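Side-chain contact in catechol 2,3-dioxygenase (Rhodococcus sp., PDB 2WL9), which probably cleaves the ring of catecholic substrates next to the hydroxyl pair, as an iron-dependent type I extradiol dioxygenase of aromatic hydrocarbon catabolism: residues Ile65-Ala70 against Leu167-Ala172. Residues are numbered along the deposited sequence; the frame is centred on the assembly and turned at random.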
ATOM      1  N   ILE C  65      29.277  29.096   5.926  1.00 16.37           N
ATOM      2  CA  ILE C  65      28.234  28.199   5.421  1.00 16.26           C
ATOM      3  C   ILE C  65      28.817  26.800   5.185  1.00 15.81           C
ATOM      4  O   ILE C  65      29.768  26.651   4.429  1.00 16.11           O
ATOM      5  CB  ILE C  65      27.658  28.728   4.099  1.00 16.19           C
ATOM      6  CG1 ILE C  65      27.035  30.116   4.290  1.00 15.95           C
ATOM      7  CG2 ILE C  65      26.626  27.755   3.523  1.00 17.04           C
ATOM      8  CD1 ILE C  65      26.989  30.950   3.005  1.00 16.10           C
ATOM      9  N   GLY C  66      28.247  25.778   5.817  1.00 15.62           N
ATOM     10  CA  GLY C  66      28.740  24.417   5.622  1.00 15.12           C
ATOM     11  C   GLY C  66      27.850  23.565   4.731  1.00 15.35           C
ATOM     12  O   GLY C  66      26.697  23.307   5.079  1.00 14.46           O
ATOM     13  N   TRP C  67      28.386  23.134   3.587  1.00 15.41           N
ATOM     14  CA  TRP C  67      27.681  22.227   2.669  1.00 15.75           C
ATOM     15  C   TRP C  67      28.195  20.805   2.793  1.00 15.69           C
ATOM     16  O   TRP C  67      29.403  20.570   2.742  1.00 16.11           O
ATOM     17  CB  TRP C  67      27.858  22.673   1.216  1.00 15.59           C
ATOM     18  CG  TRP C  67      27.350  24.047   0.937  1.00 16.03           C
ATOM     19  CD1 TRP C  67      28.081  25.196   0.900  1.00 16.51           C
ATOM     20  CD2 TRP C  67      26.001  24.417   0.649  1.00 16.08           C
ATOM     21  NE1 TRP C  67      27.265  26.270   0.618  1.00 16.09           N
ATOM     22  CE2 TRP C  67      25.982  25.818   0.463  1.00 16.61           C
ATOM     23  CE3 TRP C  67      24.797  23.704   0.551  1.00 16.63           C
ATOM     24  CZ2 TRP C  67      24.813  26.517   0.166  1.00 16.96           C
ATOM     25  CZ3 TRP C  67      23.633  24.404   0.260  1.00 16.41           C
ATOM     26  CH2 TRP C  67      23.650  25.791   0.074  1.00 16.80           C
ATOM     27  N   ARG C  68      27.277  19.850   2.908  1.00 16.22           N
ATOM     28  CA  ARG C  68      27.647  18.452   3.104  1.00 16.31           C
ATOM     29  C   ARG C  68      27.837  17.659   1.807  1.00 16.92           C
ATOM     30  O   ARG C  68      27.095  17.838   0.836  1.00 17.09           O
ATOM     31  CB  ARG C  68      26.593  17.763   3.974  1.00 16.51           C
ATOM     32  CG  ARG C  68      26.974  16.372   4.462  1.00 15.76           C
ATOM     33  CD  ARG C  68      25.740  15.658   4.998  1.00 15.69           C
ATOM     34  NE  ARG C  68      26.079  14.436   5.725  1.00 14.50           N
ATOM     35  CZ  ARG C  68      25.184  13.610   6.260  1.00 15.18           C
ATOM     36  NH1 ARG C  68      23.887  13.869   6.147  1.00 15.25           N
ATOM     37  NH2 ARG C  68      25.586  12.522   6.911  1.00 14.58           N
ATOM     38  N   VAL C  69      28.835  16.779   1.804  1.00 16.87           N
ATOM     39  CA  VAL C  69      28.959  15.753   0.775  1.00 17.65           C
ATOM     40  C   VAL C  69      28.912  14.391   1.460  1.00 17.84           C
ATOM     41  O   VAL C  69      29.048  14.304   2.681  1.00 17.88           O
ATOM     42  CB  VAL C  69      30.227  15.914  -0.107  1.00 17.48           C
ATOM     43  CG1 VAL C  69      30.163  17.197  -0.917  1.00 17.34           C
ATOM     44  CG2 VAL C  69      31.503  15.865   0.718  1.00 17.48           C
ATOM     45  N   ALA C  70      28.699  13.340   0.676  1.00 18.53           N
ATOM     46  CA  ALA C  70      28.463  12.004   1.221  1.00 18.93           C
ATOM     47  C   ALA C  70      29.664  11.377   1.931  1.00 19.18           C
ATOM     48  O   ALA C  70      29.485  10.603   2.872  1.00 19.05           O
ATOM     49  CB  ALA C  70      27.953  11.066   0.120  1.00 19.52           C
ATOM     50  N   LEU C 167      29.403  23.214  -7.395  1.00 19.89           N
ATOM     51  CA  LEU C 167      29.209  22.508  -6.123  1.00 19.97           C
ATOM     52  C   LEU C 167      28.185  21.380  -6.227  1.00 19.73           C
ATOM     53  O   LEU C 167      28.184  20.467  -5.407  1.00 19.82           O
ATOM     54  CB  LEU C 167      28.831  23.488  -4.998  1.00 19.70           C
ATOM     55  CG  LEU C 167      29.952  23.847  -4.011  1.00 20.02           C
ATOM     56  CD1 LEU C 167      31.140  24.470  -4.712  1.00 19.24           C
ATOM     57  CD2 LEU C 167      29.449  24.769  -2.893  1.00 19.11           C
ATOM     58  N   GLY C 168      27.335  21.440  -7.252  1.00 20.08           N
ATOM     59  CA  GLY C 168      26.316  20.428  -7.463  1.00 19.96           C
ATOM     60  C   GLY C 168      24.888  20.876  -7.199  1.00 20.32           C
ATOM     61  O   GLY C 168      23.950  20.091  -7.373  1.00 19.87           O
ATOM     62  N   LEU C 169      24.704  22.123  -6.771  1.00 20.24           N
ATOM     63  CA  LEU C 169      23.352  22.653  -6.644  1.00 20.67           C
ATOM     64  C   LEU C 169      22.763  22.922  -8.022  1.00 21.06           C
ATOM     65  O   LEU C 169      23.496  23.158  -8.991  1.00 21.20           O
ATOM     66  CB  LEU C 169      23.294  23.911  -5.775  1.00 20.30           C
ATOM     67  CG  LEU C 169      23.518  23.665  -4.285  1.00 20.53           C
ATOM     68  CD1 LEU C 169      24.792  24.336  -3.838  1.00 20.64           C
ATOM     69  CD2 LEU C 169      22.333  24.190  -3.503  1.00 20.35           C
ATOM     70  N   GLU C 170      21.440  22.863  -8.098  1.00 21.26           N
ATOM     71  CA  GLU C 170      20.728  23.135  -9.336  1.00 21.99           C
ATOM     72  C   GLU C 170      19.673  24.202  -9.117  1.00 21.43           C
ATOM     73  O   GLU C 170      19.083  24.298  -8.040  1.00 21.03           O
ATOM     74  CB  GLU C 170      20.071  21.861  -9.867  1.00 22.46           C
ATOM     75  CG  GLU C 170      21.063  20.784 -10.249  1.00 25.07           C
ATOM     76  CD  GLU C 170      20.405  19.494 -10.686  1.00 27.99           C
ATOM     77  OE1 GLU C 170      21.127  18.635 -11.231  1.00 30.64           O
ATOM     78  OE2 GLU C 170      19.179  19.334 -10.486  1.00 30.04           O
ATOM     79  N   GLY C 171      19.438  25.003 -10.150  1.00 21.26           N
ATOM     80  CA  GLY C 171      18.375  25.993 -10.100  1.00 20.72           C
ATOM     81  C   GLY C 171      18.554  27.109 -11.104  1.00 20.78           C
ATOM     82  O   GLY C 171      19.343  26.996 -12.049  1.00 21.17           O
ATOM     83  N   ALA C 172      17.799  28.182 -10.890  1.00 20.06           N
ATOM     84  CA  ALA C 172      17.772  29.329 -11.789  1.00 20.22           C
ATOM     85  C   ALA C 172      16.841  30.374 -11.195  1.00 20.01           C
ATOM     86  O   ALA C 172      16.417  30.261 -10.038  1.00 20.07           O
ATOM     87  CB  ALA C 172      17.289  28.910 -13.176  1.00 20.21           C
TER
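CD1 of Leu169 and CD2 of Leu167 lie over the same face of the Trp67 indole, at different ends of it. The CH-pi evidence lies with Leu169: its CD1 stands 4.3 Å from the centroid of the six-membered ring of Trp67 and 10° off the ring normal, hence nearly straight above the benzo half. Apolar contact supplies the remainder. The second branch of Leu169 reaches the outer rim of that half, with CD2 4.0 Å from CZ3 of Trp67, while Leu167 meets the pyrrole end, where its CD2 comes within 4.1 Å of CD1 of Trp67. Both leucine side chains cross that of Trp67 at about a right angle, and all their touching atoms are terminal methyls. In Trp67, CG is anti to the carbonyl carbon (chi1 -59°), and with chi2 at 97° the indole stands across its CA-CB-CG plane and turns a broad face to the leucines.

The backbones stay well apart, the nearest CA atoms, those of Trp67 and Leu167, being 8.9 Å from each other; side chains alone bridge the gap. Gly168, with positive phi, ends helix 157-167 in a Schellman motif, and the leucines before and after it both direct their CB toward the strand bearing Trp67. Leu7 and Thr116, on the two strands flanking 61-68, also touch Trp67. All three contact residues are buried, and the side chain of Trp67 lies about 13 Å from the bound iron. The arrangement is an apolar interface between the N-terminal and the iron-binding C-terminal halves, consistent with the two-domain vicinal oxygen chelate fold of type I extradiol dioxygenases.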